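Local atomic coordinates of clostripain-related protein (Bacteroides thetaiotaomicron, PDB entry 6N9J), a protein that is a secreted C11-family (clostripain-related) cysteine protease that probably cleaves peptide bonds, captured here covalently bound to a peptide inhibitor. Residues Asp154-Asp159 and Asn174-Phe179; Asp159-Gln164 and Pro183-Gly188. All coordinates share one frame; numbering follows the deposited sequence.

Contact 1: residues Asp154-Asp159 and Asn174-Phe179; sequences DFILFD and NRADYF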
loop_
_atom_site.group_PDB
_atom_site.type_symbol
_atom_site.label_atom_id
_atom_site.label_comp_id
_atom_site.label_asym_id
_atom_site.label_seq_id
_atom_site.Cartn_x
_atom_site.Cartn_y
_atom_site.Cartn_z
ATOM N N ASP A 154 0.628 -13.600 4.466
ATOM C CA ASP A 154 0.160 -13.126 5.755
ATOM C C ASP A 154 -0.171 -11.634 5.668
ATOM O O ASP A 154 -1.121 -11.162 6.308
ATOM C CB ASP A 154 1.202 -13.383 6.847
ATOM C CG ASP A 154 1.348 -14.868 7.184
ATOM O OD1 ASP A 154 0.968 -15.716 6.345
ATOM O OD2 ASP A 154 1.843 -15.186 8.289
ATOM N N PHE A 155 0.609 -10.889 4.883
ATOM C CA PHE A 155 0.365 -9.455 4.732
ATOM C C PHE A 155 0.930 -8.887 3.439
ATOM O O PHE A 155 1.913 -9.396 2.884
ATOM C CB PHE A 155 0.951 -8.671 5.919
ATOM C CG PHE A 155 2.447 -8.728 5.999
ATOM C CD1 PHE A 155 3.229 -7.867 5.252
ATOM C CD2 PHE A 155 3.074 -9.651 6.826
ATOM C CE1 PHE A 155 4.611 -7.935 5.304
ATOM C CE2 PHE A 155 4.463 -9.717 6.894
ATOM C CZ PHE A 155 5.228 -8.858 6.133
ATOM N N ILE A 156 0.305 -7.812 2.980
ATOM C CA ILE A 156 0.859 -6.987 1.916
ATOM C C ILE A 156 1.006 -5.552 2.436
ATOM O O ILE A 156 0.063 -4.967 2.968
ATOM C CB ILE A 156 -0.035 -7.016 0.672
ATOM C CG1 ILE A 156 -0.062 -8.417 0.074
ATOM C CG2 ILE A 156 0.431 -6.016 -0.362
ATOM C CD1 ILE A 156 -1.089 -8.572 -1.030
ATOM N N LEU A 157 2.201 -4.994 2.333
ATOM C CA LEU A 157 2.389 -3.592 2.691
ATOM C C LEU A 157 2.577 -2.789 1.419
ATOM O O LEU A 157 3.510 -3.041 0.658
ATOM C CB LEU A 157 3.582 -3.412 3.634
ATOM C CG LEU A 157 4.139 -1.995 3.794
ATOM C CD1 LEU A 157 3.177 -1.070 4.541
ATOM C CD2 LEU A 157 5.486 -2.022 4.501
ATOM N N PHE A 158 1.659 -1.852 1.160
ATOM C CA PHE A 158 1.836 -0.939 0.052
ATOM C C PHE A 158 2.589 0.284 0.525
ATOM O O PHE A 158 2.034 1.151 1.196
ATOM C CB PHE A 158 0.495 -0.518 -0.564
ATOM C CG PHE A 158 -0.115 -1.555 -1.462
ATOM C CD1 PHE A 158 0.463 -1.861 -2.682
ATOM C CD2 PHE A 158 -1.275 -2.205 -1.098
ATOM C CE1 PHE A 158 -0.095 -2.809 -3.529
ATOM C CE2 PHE A 158 -1.841 -3.162 -1.935
ATOM C CZ PHE A 158 -1.242 -3.456 -3.158
ATOM N N ASP A 159 3.862 0.349 0.167
ATOM C CA ASP A 159 4.641 1.549 0.414
ATOM C C ASP A 159 4.499 2.455 -0.815
ATOM O O ASP A 159 5.457 2.689 -1.556
ATOM C CB ASP A 159 6.108 1.205 0.699
ATOM C CG ASP A 159 6.823 2.300 1.486
ATOM O OD1 ASP A 159 6.144 3.237 1.956
ATOM O OD2 ASP A 159 8.061 2.222 1.642
ATOM N N ASN A 174 -8.294 -12.111 -1.818
ATOM C CA ASN A 174 -7.922 -13.525 -1.742
ATOM C C ASN A 174 -6.413 -13.754 -1.830
ATOM O O ASN A 174 -5.952 -14.901 -1.875
ATOM C CB ASN A 174 -8.631 -14.318 -2.845
ATOM C CG ASN A 174 -10.133 -14.403 -2.631
ATOM O OD1 ASN A 174 -10.603 -14.646 -1.516
ATOM N ND2 ASN A 174 -10.894 -14.192 -3.700
ATOM N N ARG A 175 -5.643 -12.668 -1.845
ATOM C CA ARG A 175 -4.191 -12.763 -1.993
ATOM C C ARG A 175 -3.438 -12.617 -0.673
ATOM O O ARG A 175 -2.286 -13.038 -0.570
ATOM C CB ARG A 175 -3.686 -11.702 -2.973
ATOM C CG ARG A 175 -4.252 -11.849 -4.357
ATOM C CD ARG A 175 -3.966 -13.238 -4.892
ATOM N NE ARG A 175 -4.462 -13.374 -6.251
ATOM C CZ ARG A 175 -4.862 -14.519 -6.791
ATOM N NH1 ARG A 175 -5.298 -14.535 -8.044
ATOM N NH2 ARG A 175 -4.825 -15.642 -6.080
ATOM N N ALA A 176 -4.072 -11.993 0.318
ATOM C CA ALA A 176 -3.427 -11.778 1.609
ATOM C C ALA A 176 -4.434 -11.719 2.753
ATOM O O ALA A 176 -5.613 -11.429 2.530
ATOM C CB ALA A 176 -2.612 -10.507 1.581
ATOM N N ASP A 177 -3.961 -11.983 3.974
ATOM C CA ASP A 177 -4.803 -11.857 5.157
ATOM C C ASP A 177 -4.929 -10.410 5.642
ATOM O O ASP A 177 -5.910 -10.052 6.277
ATOM C CB ASP A 177 -4.266 -12.730 6.291
ATOM C CG ASP A 177 -4.234 -14.198 5.927
ATOM O OD1 ASP A 177 -5.193 -14.676 5.287
ATOM O OD2 ASP A 177 -3.238 -14.869 6.259
ATOM N N TYR A 178 -3.924 -9.586 5.379
ATOM C CA TYR A 178 -3.928 -8.206 5.868
ATOM C C TYR A 178 -3.295 -7.265 4.861
ATOM O O TYR A 178 -2.347 -7.632 4.166
ATOM C CB TYR A 178 -3.188 -8.099 7.209
ATOM C CG TYR A 178 -3.784 -8.964 8.298
ATOM C CD1 TYR A 178 -4.791 -8.472 9.116
ATOM C CD2 TYR A 178 -3.350 -10.277 8.500
ATOM C CE1 TYR A 178 -5.358 -9.259 10.109
ATOM C CE2 TYR A 178 -3.911 -11.077 9.493
ATOM C CZ TYR A 178 -4.927 -10.556 10.291
ATOM O OH TYR A 178 -5.506 -11.312 11.290
ATOM N N PHE A 179 -3.821 -6.045 4.804
ATOM C CA PHE A 179 -3.310 -5.009 3.919
ATOM C C PHE A 179 -2.898 -3.795 4.737
ATOM O O PHE A 179 -3.699 -3.259 5.492
ATOM C CB PHE A 179 -4.365 -4.601 2.877
ATOM C CG PHE A 179 -4.613 -5.639 1.825
ATOM C CD1 PHE A 179 -5.517 -6.670 2.048
ATOM C CD2 PHE A 179 -3.942 -5.586 0.611
ATOM C CE1 PHE A 179 -5.747 -7.632 1.083
ATOM C CE2 PHE A 179 -4.162 -6.545 -0.361
ATOM C CZ PHE A 179 -5.065 -7.572 -0.123
#
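The carbonyl oxygen Y178 O takes the backbone N-H of I156 at 2.9 Å, almost straight at the hydrogen (163°), and also lies 3.3 Å from F155 CA in a CA-H...O contact. This bond is half of a parallel bridge between I156 and F179, completed by the backbone hydrogen bond of I156 with I180. Before the bridge, D154 O lies in the plane of the Y178 ring, at its edge, 3.2 Å from CD2. On the face that I156 and F179 share, the two side chains run side by side, I156 CD1 reaching F179 CE2 at 3.7 Å and A176 CB at 3.6 Å. With CG anti to its carbonyl carbon (chi1 -72°), F179 turns its ring edge to F158, CD2 4.1 Å from F158 CE2. An alanine in place of F179 would probably open a gap beside I156 CD1 and leave the F158 ring without this neighbour. The contact thus joins the two strands of a beta-alpha-beta unit through backbone bonding and an apolar face. At its polar end the like charges D154 OD1 and D177 OD2, 4.3 Å apart, would probably repel, an effect that the hydrogen bond of D177 OD1 to H152 NE2 may offset.

Contact 2: residues Asp159-Gln164 and Pro183-Gly188; sequences DACYMQ and PTEIPG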
loop_
_atom_site.group_PDB
_atom_site.type_symbol
_atom_site.label_atom_id
_atom_site.label_comp_id
_atom_site.label_asym_id
_atom_site.label_seq_id
_atom_site.Cartn_x
_atom_site.Cartn_y
_atom_site.Cartn_z
ATOM N N ASP A 159 3.862 0.349 0.167
ATOM C CA ASP A 159 4.641 1.549 0.414
ATOM C C ASP A 159 4.499 2.455 -0.815
ATOM O O ASP A 159 5.457 2.689 -1.556
ATOM C CB ASP A 159 6.108 1.205 0.699
ATOM C CG ASP A 159 6.823 2.300 1.486
ATOM O OD1 ASP A 159 6.144 3.237 1.956
ATOM O OD2 ASP A 159 8.061 2.222 1.642
ATOM N N ALA A 160 3.274 2.928 -1.014
ATOM C CA ALA A 160 2.838 3.613 -2.221
ATOM C C ALA A 160 1.567 4.418 -1.911
ATOM O O ALA A 160 0.786 4.030 -1.038
ATOM C CB ALA A 160 2.586 2.610 -3.333
ATOM N N CYS A 161 1.367 5.529 -2.621
ATOM C CA CYS A 161 0.225 6.417 -2.387
ATOM C C CYS A 161 -1.131 5.779 -2.668
ATOM O O CYS A 161 -1.280 5.003 -3.621
ATOM C CB CYS A 161 0.338 7.686 -3.246
ATOM S SG CYS A 161 1.660 8.840 -2.806
ATOM N N TYR A 162 -2.107 6.120 -1.820
ATOM C CA TYR A 162 -3.532 5.957 -2.121
ATOM C C TYR A 162 -3.985 4.517 -2.224
ATOM O O TYR A 162 -5.043 4.250 -2.788
ATOM C CB TYR A 162 -3.894 6.649 -3.447
ATOM C CG TYR A 162 -3.642 8.144 -3.544
ATOM C CD1 TYR A 162 -4.284 9.041 -2.691
ATOM C CD2 TYR A 162 -2.811 8.662 -4.532
ATOM C CE1 TYR A 162 -4.071 10.422 -2.796
ATOM C CE2 TYR A 162 -2.591 10.037 -4.647
ATOM C CZ TYR A 162 -3.228 10.911 -3.776
ATOM O OH TYR A 162 -3.026 12.273 -3.893
ATOM N N MET A 163 -3.197 3.583 -1.711
ATOM C CA MET A 163 -3.477 2.173 -1.958
ATOM C C MET A 163 -4.475 1.580 -0.966
ATOM O O MET A 163 -5.111 0.562 -1.266
ATOM C CB MET A 163 -2.167 1.359 -1.944
ATOM C CG MET A 163 -1.212 1.704 -3.094
ATOM S SD MET A 163 -1.936 1.888 -4.752
ATOM C CE MET A 163 -2.726 0.334 -5.007
ATOM N N GLN A 164 -4.627 2.215 0.200
ATOM C CA GLN A 164 -5.571 1.728 1.207
ATOM C C GLN A 164 -7.001 2.175 0.831
ATOM O O GLN A 164 -7.646 2.963 1.534
ATOM C CB GLN A 164 -5.180 2.205 2.609
ATOM C CG GLN A 164 -5.788 1.384 3.760
ATOM C CD GLN A 164 -5.108 0.025 3.982
ATOM O OE1 GLN A 164 -4.652 -0.622 3.041
ATOM N NE2 GLN A 164 -5.049 -0.407 5.236
ATOM N N PRO A 183 -4.543 5.744 2.925
ATOM C CA PRO A 183 -5.559 6.131 1.935
ATOM C C PRO A 183 -5.190 7.425 1.213
ATOM O O PRO A 183 -5.778 7.765 0.161
ATOM C CB PRO A 183 -6.825 6.303 2.773
ATOM C CG PRO A 183 -6.331 6.595 4.170
ATOM C CD PRO A 183 -4.973 5.983 4.318
ATOM N N THR A 184 -4.208 8.138 1.755
ATOM C CA THR A 184 -3.786 9.390 1.149
ATOM C C THR A 184 -2.351 9.223 0.619
ATOM O O THR A 184 -1.891 8.090 0.408
ATOM C CB THR A 184 -3.921 10.563 2.154
ATOM O OG1 THR A 184 -3.654 11.811 1.500
ATOM C CG2 THR A 184 -3.002 10.388 3.357
ATOM N N GLU A 185 -1.661 10.331 0.364
ATOM C CA GLU A 185 -0.298 10.263 -0.148
ATOM C C GLU A 185 0.680 9.761 0.908
ATOM O O GLU A 185 0.598 10.145 2.079
ATOM C CB GLU A 185 0.164 11.623 -0.655
ATOM C CG GLU A 185 -0.460 12.040 -1.963
ATOM C CD GLU A 185 -0.171 13.491 -2.286
ATOM O OE1 GLU A 185 0.904 13.771 -2.853
ATOM O OE2 GLU A 185 -1.012 14.353 -1.956
ATOM N N ILE A 186 1.595 8.900 0.467
ATOM C CA ILE A 186 2.691 8.388 1.281
ATOM C C ILE A 186 3.932 9.255 1.066
ATOM O O ILE A 186 4.256 9.604 -0.063
ATOM C CB ILE A 186 3.015 6.917 0.918
ATOM C CG1 ILE A 186 1.997 5.975 1.559
ATOM C CG2 ILE A 186 4.444 6.548 1.333
ATOM C CD1 ILE A 186 2.312 5.639 3.009
ATOM N N PRO A 187 4.627 9.614 2.152
ATOM C CA PRO A 187 5.833 10.447 2.012
ATOM C C PRO A 187 6.894 9.812 1.109
ATOM O O PRO A 187 7.087 8.587 1.133
ATOM C CB PRO A 187 6.341 10.562 3.453
ATOM C CG PRO A 187 5.089 10.383 4.299
ATOM C CD PRO A 187 4.268 9.365 3.561
ATOM N N GLY A 188 7.543 10.639 0.293
ATOM C CA GLY A 188 8.690 10.215 -0.491
ATOM C C GLY A 188 9.573 9.165 0.168
ATOM O O GLY A 188 9.752 8.085 -0.393
HETATM O O HOH W 1 -3.660 13.960 -1.677
HETATM O O HOH W 2 -7.012 5.662 -1.053
#
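C161 and Y162 form the middle of a type II turn from A160 to M163, and the backbone N of Y162 donates to T184 O at 3.0 Å, from above the carbonyl plane and bent to 149° at the hydrogen. C161 SG, anti to the carbonyl carbon (chi1 -69°), is put 3.3 Å from I186 N; the sulfur is linked covalently to the bound peptide, which marks this pair of loops as part of the active site. The Y162 side chain runs alongside that of E185, ring and carboxylate planes 26° apart, bringing OH within 3.2 Å of E185 CG. A water joins the two ends, 2.9 Å from Y162 OH and donating to E185 OE2 at 2.7 Å. E185 OE1 is hydrogen-bonded to a polar side chain of the peptide and to T327 OG1, so both oxygens are held. At the other end of the Y162 ring, P183 O meets the edge 3.5 Å from CD1, and this oxygen accepts from a second water. Q164 CB lies 3.6 Å from P183 N. I186 CG1 packs on A160 O, and CG2 approaches D159 OD1, whose carboxylate is held by Y193, Y214 and A191. Both loops follow parallel strands of the central sheet, the first leading into helix 166-171 and the second toward helix 193-200, with P183, T184 and I186 against strand 239-244 and the Y162 ring stacked on Y287.

In the fold
Contact 1 lies within a beta-alpha-beta unit and contact 2 at the loops that follow its two strands, their centres about 15 Å apart. Along the chain their segments alternate: strand 155-159 runs into loop 159-164, helix 166-171 crosses over, and strand 178-181 then leads to loop 183-188. D159 belongs to both contacts, and they touch where F158 packs on M163 and where Q164 NE2 probably bonds to F179 O. Contact 1 pairs the two strands inside the large mixed sheet, between strands 105-110 and 239-244. Contact 2 brings together the loops where the inhibitor is attached. The paired strands thus deliver both loops to their C-terminal ends, consistent with a clan CD cysteine protease.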